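Local atomic coordinates of regulatory protein of LacI family (Chloroflexus aggregans, PDB entry 3BBL), a protein that probably binds DNA and regulates transcription as a LacI-family protein, its periplasmic-binding-protein-like domain likely sensing a small effector molecule. Residues T110-I121 / D142-M151. Sequence-based numbering, arbitrary orientation.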
ATOM      1  N   THR A 110     -16.476 -14.140   7.682  1.00 24.03           N
ATOM      2  CA  THR A 110     -17.212 -15.360   7.388  1.00 23.67           C
ATOM      3  C   THR A 110     -18.105 -15.207   6.156  1.00 24.72           C
ATOM      4  O   THR A 110     -18.075 -16.038   5.246  1.00 27.04           O
ATOM      5  CB  THR A 110     -18.076 -15.773   8.607  1.00 22.71           C
ATOM      6  OG1 THR A 110     -17.212 -16.051   9.711  1.00 22.87           O
ATOM      7  CG2 THR A 110     -18.915 -17.015   8.311  1.00 21.65           C
ATOM      8  N   ALA A 111     -18.895 -14.140   6.125  1.00 24.02           N
ATOM      9  CA  ALA A 111     -19.796 -13.892   5.006  1.00 23.60           C
ATOM     10  C   ALA A 111     -19.020 -13.725   3.694  1.00 24.58           C
ATOM     11  O   ALA A 111     -19.511 -14.080   2.621  1.00 23.75           O
ATOM     12  CB  ALA A 111     -20.636 -12.656   5.278  1.00 21.81           C
ATOM     13  N   GLY A 112     -17.807 -13.186   3.797  1.00 23.57           N
ATOM     14  CA  GLY A 112     -16.981 -12.979   2.623  1.00 22.59           C
ATOM     15  C   GLY A 112     -16.595 -14.270   1.935  1.00 23.00           C
ATOM     16  O   GLY A 112     -16.821 -14.430   0.743  1.00 24.21           O
ATOM     17  N   THR A 113     -16.007 -15.193   2.685  1.00 22.93           N
ATOM     18  CA  THR A 113     -15.594 -16.474   2.133  1.00 24.48           C
ATOM     19  C   THR A 113     -16.802 -17.331   1.753  1.00 24.87           C
ATOM     20  O   THR A 113     -16.779 -18.021   0.744  1.00 24.22           O
ATOM     21  CB  THR A 113     -14.727 -17.240   3.128  1.00 24.08           C
ATOM     22  OG1 THR A 113     -15.408 -17.318   4.386  1.00 30.27           O
ATOM     23  CG2 THR A 113     -13.417 -16.532   3.341  1.00 26.24           C
ATOM     24  N   ARG A 114     -17.863 -17.287   2.553  1.00 25.31           N
ATOM     25  CA  ARG A 114     -19.046 -18.076   2.232  1.00 27.29           C
ATOM     26  C   ARG A 114     -19.537 -17.698   0.835  1.00 27.89           C
ATOM     27  O   ARG A 114     -19.807 -18.562  -0.011  1.00 28.39           O
ATOM     28  CB  ARG A 114     -20.156 -17.831   3.260  1.00 25.58           C
ATOM     29  CG  ARG A 114     -21.443 -18.598   2.966  1.00 29.35           C
ATOM     30  CD  ARG A 114     -22.442 -18.486   4.108  1.00 30.15           C
ATOM     31  NE  ARG A 114     -22.826 -17.099   4.358  1.00 33.35           N
ATOM     32  CZ  ARG A 114     -22.681 -16.466   5.524  1.00 32.15           C
ATOM     33  NH1 ARG A 114     -22.157 -17.086   6.585  1.00 30.86           N
ATOM     34  NH2 ARG A 114     -23.041 -15.191   5.620  1.00 32.85           N
ATOM     35  N   GLN A 115     -19.626 -16.398   0.595  1.00 27.33           N
ATOM     36  CA  GLN A 115     -20.086 -15.886  -0.684  1.00 28.52           C
ATOM     37  C   GLN A 115     -19.152 -16.332  -1.810  1.00 26.64           C
ATOM     38  O   GLN A 115     -19.601 -16.743  -2.879  1.00 24.90           O
ATOM     39  CB  GLN A 115     -20.135 -14.368  -0.616  1.00 32.51           C
ATOM     40  CG  GLN A 115     -21.051 -13.710  -1.614  1.00 40.29           C
ATOM     41  CD  GLN A 115     -20.992 -12.202  -1.509  1.00 45.92           C
ATOM     42  OE1 GLN A 115     -20.921 -11.651  -0.404  1.00 49.37           O
ATOM     43  NE2 GLN A 115     -21.026 -11.521  -2.653  1.00 47.52           N
ATOM     44  N   ALA A 116     -17.851 -16.257  -1.566  1.00 23.98           N
ATOM     45  CA  ALA A 116     -16.882 -16.664  -2.569  1.00 24.03           C
ATOM     46  C   ALA A 116     -17.083 -18.137  -2.898  1.00 23.38           C
ATOM     47  O   ALA A 116     -17.158 -18.511  -4.066  1.00 23.45           O
ATOM     48  CB  ALA A 116     -15.453 -16.418  -2.067  1.00 23.15           C
ATOM     49  N   VAL A 117     -17.183 -18.972  -1.870  1.00 20.67           N
ATOM     50  CA  VAL A 117     -17.369 -20.400  -2.091  1.00 21.53           C
ATOM     51  C   VAL A 117     -18.692 -20.700  -2.787  1.00 19.67           C
ATOM     52  O   VAL A 117     -18.742 -21.542  -3.675  1.00 18.94           O
ATOM     53  CB  VAL A 117     -17.273 -21.193  -0.767  1.00 21.64           C
ATOM     54  CG1 VAL A 117     -17.454 -22.669  -1.030  1.00 24.35           C
ATOM     55  CG2 VAL A 117     -15.919 -20.965  -0.133  1.00 22.72           C
ATOM     56  N   GLU A 118     -19.761 -20.009  -2.396  1.00 20.35           N
ATOM     57  CA  GLU A 118     -21.065 -20.226  -3.029  1.00 21.43           C
ATOM     58  C   GLU A 118     -20.957 -19.939  -4.518  1.00 21.04           C
ATOM     59  O   GLU A 118     -21.544 -20.631  -5.346  1.00 19.25           O
ATOM     60  CB  GLU A 118     -22.135 -19.312  -2.424  1.00 21.94           C
ATOM     61  CG  GLU A 118     -22.429 -19.612  -0.959  1.00 29.18           C
ATOM     62  CD  GLU A 118     -23.430 -18.656  -0.353  1.00 28.47           C
ATOM     63  OE1 GLU A 118     -23.448 -17.477  -0.770  1.00 34.17           O
ATOM     64  OE2 GLU A 118     -24.183 -19.076   0.545  1.00 30.06           O
ATOM     65  N   TYR A 119     -20.192 -18.906  -4.852  1.00 20.85           N
ATOM     66  CA  TYR A 119     -19.993 -18.535  -6.243  1.00 20.67           C
ATOM     67  C   TYR A 119     -19.300 -19.671  -6.999  1.00 19.65           C
ATOM     68  O   TYR A 119     -19.715 -20.043  -8.093  1.00 18.67           O
ATOM     69  CB  TYR A 119     -19.155 -17.260  -6.348  1.00 20.91           C
ATOM     70  CG  TYR A 119     -18.937 -16.842  -7.782  1.00 23.00           C
ATOM     71  CD1 TYR A 119     -19.906 -16.124  -8.475  1.00 24.80           C
ATOM     72  CD2 TYR A 119     -17.793 -17.236  -8.470  1.00 24.32           C
ATOM     73  CE1 TYR A 119     -19.743 -15.815  -9.824  1.00 27.00           C
ATOM     74  CE2 TYR A 119     -17.620 -16.936  -9.816  1.00 26.53           C
ATOM     75  CZ  TYR A 119     -18.596 -16.228 -10.487  1.00 28.11           C
ATOM     76  OH  TYR A 119     -18.415 -15.952 -11.826  1.00 32.92           O
ATOM     77  N   LEU A 120     -18.239 -20.220  -6.415  1.00 17.43           N
ATOM     78  CA  LEU A 120     -17.529 -21.314  -7.057  1.00 16.73           C
ATOM     79  C   LEU A 120     -18.468 -22.517  -7.231  1.00 15.84           C
ATOM     80  O   LEU A 120     -18.512 -23.125  -8.289  1.00 13.52           O
ATOM     81  CB  LEU A 120     -16.289 -21.687  -6.242  1.00 14.77           C
ATOM     82  CG  LEU A 120     -15.206 -20.603  -6.251  1.00 14.75           C
ATOM     83  CD1 LEU A 120     -14.150 -20.932  -5.210  1.00 13.10           C
ATOM     84  CD2 LEU A 120     -14.586 -20.492  -7.646  1.00 12.16           C
ATOM     85  N   ILE A 121     -19.239 -22.839  -6.201  1.00 15.82           N
ATOM     86  CA  ILE A 121     -20.172 -23.957  -6.292  1.00 16.52           C
ATOM     87  C   ILE A 121     -21.195 -23.691  -7.401  1.00 16.88           C
ATOM     88  O   ILE A 121     -21.623 -24.615  -8.095  1.00 15.59           O
ATOM     89  CB  ILE A 121     -20.903 -24.163  -4.947  1.00 17.64           C
ATOM     90  CG1 ILE A 121     -19.899 -24.623  -3.894  1.00 16.29           C
ATOM     91  CG2 ILE A 121     -22.037 -25.151  -5.104  1.00 15.13           C
ATOM     92  CD1 ILE A 121     -20.476 -24.729  -2.512  1.00 17.30           C
ATOM     93  N   ASP A 142     -12.520 -16.849  11.304  1.00 30.65           N
ATOM     94  CA  ASP A 142     -13.757 -16.280  10.782  1.00 31.05           C
ATOM     95  C   ASP A 142     -13.873 -16.583   9.301  1.00 28.53           C
ATOM     96  O   ASP A 142     -14.897 -17.074   8.830  1.00 27.22           O
ATOM     97  CB  ASP A 142     -13.803 -14.762  10.981  1.00 37.79           C
ATOM     98  CG  ASP A 142     -14.241 -14.371  12.372  1.00 43.64           C
ATOM     99  OD1 ASP A 142     -13.378 -14.249  13.264  1.00 48.55           O
ATOM    100  OD2 ASP A 142     -15.457 -14.191  12.574  1.00 46.78           O
ATOM    101  N   ARG A 143     -12.806 -16.292   8.572  1.00 25.99           N
ATOM    102  CA  ARG A 143     -12.786 -16.524   7.139  1.00 25.35           C
ATOM    103  C   ARG A 143     -12.886 -18.006   6.785  1.00 23.43           C
ATOM    104  O   ARG A 143     -13.566 -18.372   5.836  1.00 22.44           O
ATOM    105  CB  ARG A 143     -11.530 -15.900   6.541  1.00 24.48           C
ATOM    106  CG  ARG A 143     -11.521 -14.379   6.680  1.00 24.03           C
ATOM    107  CD  ARG A 143     -10.249 -13.761   6.132  1.00 21.49           C
ATOM    108  NE  ARG A 143     -10.244 -12.322   6.313  1.00 22.43           N
ATOM    109  CZ  ARG A 143      -9.225 -11.532   5.994  1.00 23.76           C
ATOM    110  NH1 ARG A 143      -8.115 -12.033   5.471  1.00 22.45           N
ATOM    111  NH2 ARG A 143      -9.322 -10.233   6.202  1.00 22.85           N
ATOM    112  N   LEU A 144     -12.220 -18.857   7.551  1.00 22.62           N
ATOM    113  CA  LEU A 144     -12.280 -20.283   7.298  1.00 23.91           C
ATOM    114  C   LEU A 144     -13.693 -20.802   7.542  1.00 25.42           C
ATOM    115  O   LEU A 144     -14.174 -21.685   6.825  1.00 25.31           O
ATOM    116  CB  LEU A 144     -11.296 -21.028   8.197  1.00 23.43           C
ATOM    117  CG  LEU A 144     -11.341 -22.555   8.095  1.00 23.97           C
ATOM    118  CD1 LEU A 144     -11.183 -22.997   6.652  1.00 20.52           C
ATOM    119  CD2 LEU A 144     -10.246 -23.147   8.961  1.00 22.98           C
ATOM    120  N   GLN A 145     -14.358 -20.234   8.546  1.00 24.85           N
ATOM    121  CA  GLN A 145     -15.715 -20.635   8.908  1.00 25.83           C
ATOM    122  C   GLN A 145     -16.685 -20.501   7.736  1.00 24.02           C
ATOM    123  O   GLN A 145     -17.524 -21.378   7.515  1.00 23.51           O
ATOM    124  CB  GLN A 145     -16.199 -19.799  10.104  1.00 29.97           C
ATOM    125  CG  GLN A 145     -17.540 -20.215  10.703  1.00 35.29           C
ATOM    126  CD  GLN A 145     -17.591 -21.690  11.072  1.00 39.65           C
ATOM    127  OE1 GLN A 145     -16.673 -22.225  11.709  1.00 41.66           O
ATOM    128  NE2 GLN A 145     -18.673 -22.354  10.679  1.00 38.99           N
ATOM    129  N   GLY A 146     -16.565 -19.407   6.990  1.00 20.91           N
ATOM    130  CA  GLY A 146     -17.439 -19.188   5.847  1.00 20.57           C
ATOM    131  C   GLY A 146     -17.314 -20.295   4.813  1.00 20.17           C
ATOM    132  O   GLY A 146     -18.296 -20.705   4.193  1.00 21.03           O
ATOM    133  N   TYR A 147     -16.089 -20.775   4.631  1.00 19.46           N
ATOM    134  CA  TYR A 147     -15.794 -21.857   3.705  1.00 19.46           C
ATOM    135  C   TYR A 147     -16.512 -23.136   4.174  1.00 20.39           C
ATOM    136  O   TYR A 147     -17.235 -23.779   3.408  1.00 19.60           O
ATOM    137  CB  TYR A 147     -14.276 -22.079   3.663  1.00 18.11           C
ATOM    138  CG  TYR A 147     -13.830 -23.367   3.004  1.00 18.41           C
ATOM    139  CD1 TYR A 147     -13.688 -23.455   1.626  1.00 18.72           C
ATOM    140  CD2 TYR A 147     -13.537 -24.493   3.766  1.00 16.93           C
ATOM    141  CE1 TYR A 147     -13.254 -24.638   1.023  1.00 18.12           C
ATOM    142  CE2 TYR A 147     -13.112 -25.673   3.181  1.00 17.98           C
ATOM    143  CZ  TYR A 147     -12.969 -25.743   1.810  1.00 19.39           C
ATOM    144  OH  TYR A 147     -12.526 -26.906   1.229  1.00 18.10           O
ATOM    145  N   LEU A 148     -16.303 -23.497   5.438  1.00 20.95           N
ATOM    146  CA  LEU A 148     -16.922 -24.684   6.008  1.00 22.67           C
ATOM    147  C   LEU A 148     -18.436 -24.636   5.859  1.00 24.11           C
ATOM    148  O   LEU A 148     -19.060 -25.628   5.480  1.00 24.13           O
ATOM    149  CB  LEU A 148     -16.548 -24.822   7.485  1.00 20.83           C
ATOM    150  CG  LEU A 148     -15.042 -24.916   7.756  1.00 23.32           C
ATOM    151  CD1 LEU A 148     -14.791 -24.959   9.253  1.00 21.18           C
ATOM    152  CD2 LEU A 148     -14.467 -26.146   7.067  1.00 20.39           C
ATOM    153  N   GLU A 149     -19.024 -23.480   6.148  1.00 26.02           N
ATOM    154  CA  GLU A 149     -20.470 -23.320   6.040  1.00 27.10           C
ATOM    155  C   GLU A 149     -20.986 -23.517   4.623  1.00 25.74           C
ATOM    156  O   GLU A 149     -21.978 -24.206   4.409  1.00 26.43           O
ATOM    157  CB  GLU A 149     -20.895 -21.937   6.543  1.00 29.90           C
ATOM    158  CG  GLU A 149     -21.178 -21.879   8.022  1.00 35.37           C
ATOM    159  CD  GLU A 149     -21.318 -20.452   8.541  1.00 39.95           C
ATOM    160  OE1 GLU A 149     -21.981 -19.626   7.864  1.00 41.25           O
ATOM    161  OE2 GLU A 149     -20.765 -20.164   9.629  1.00 40.80           O
ATOM    162  N   ALA A 150     -20.321 -22.901   3.654  1.00 24.22           N
ATOM    163  CA  ALA A 150     -20.754 -23.036   2.275  1.00 22.28           C
ATOM    164  C   ALA A 150     -20.610 -24.479   1.791  1.00 20.40           C
ATOM    165  O   ALA A 150     -21.507 -25.007   1.137  1.00 19.14           O
ATOM    166  CB  ALA A 150     -19.959 -22.094   1.376  1.00 24.84           C
HETATM  167  N   MSE A 151     -19.491 -25.117   2.120  1.00 18.30           N
HETATM  168  CA  MSE A 151     -19.258 -26.493   1.693  1.00 20.47           C
HETATM  169  C   MSE A 151     -20.298 -27.416   2.349  1.00 22.30           C
HETATM  170  O   MSE A 151     -20.892 -28.266   1.689  1.00 21.37           O
HETATM  171  CB  MSE A 151     -17.825 -26.944   2.047  1.00 16.97           C
HETATM  172  CG  MSE A 151     -16.715 -26.163   1.384  1.00 15.32           C
HETATM  173 SE   MSE A 151     -16.825 -26.283  -0.626  1.00 22.41          SE
HETATM  174  CE  MSE A 151     -15.797 -27.972  -0.750  1.00  9.65           C
TER
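T110 and T113 each direct a hydroxyl at a backbone carbonyl of the partner helix, and these two bonds pin the N-terminal half of the contact. T110 OG1 donates a hydrogen bond to D142 O at 2.7 Å, arriving from above the carbonyl plane. T113 OG1 reaches R143 O at 2.6 Å, in the carbonyl plane and on a lone pair; its chi1 of 52° sets the hydroxyl between its own backbone N and carbonyl carbon, turned to the other helix, while CG2 packs on R143 CB. The side chain of T110 sits as a knob among D142, Q145, G146 and E149.

Just past these bonds, toward the C-terminal ends, the backbones come closest, at R114 and G146. G146 has no side chain to hold them apart, so the axes of segments 110-121 and 142-151 approach to 6.6 Å at a crossing angle of -38°, and CA-H...O contacts run both ways: G146 CA to T110 O at 3.3 Å, and R114 CA to G146 O.

On the outer flank R114 NH1 and E149 OE1 form a salt bridge of 2.8 Å, guanidinium and carboxylate planes only 13° apart. The N-H...O bond is well bent. Q145 NE2 holds the other oxygen, E149 OE2, through its anti lone pair, which helps fix the carboxylate's rotation.

Farther along, contact turns apolar. The two methyls of V117 part: CG1 meets A150 CB at 3.5 Å and the selenium SE of selenomethionine M151, CG2 meets Y147 CD1. M151 CG lies over the Y147 ring, whose OH bonds to I128 O.

Helices 109-123 and 138-153, each next to strand 128-132 in sequence, thus pack at a glycine through close CA-H...O contacts, within the C-terminal alpha/beta subdomain of the periplasmic-binding-protein-like fold of LacI-family regulators.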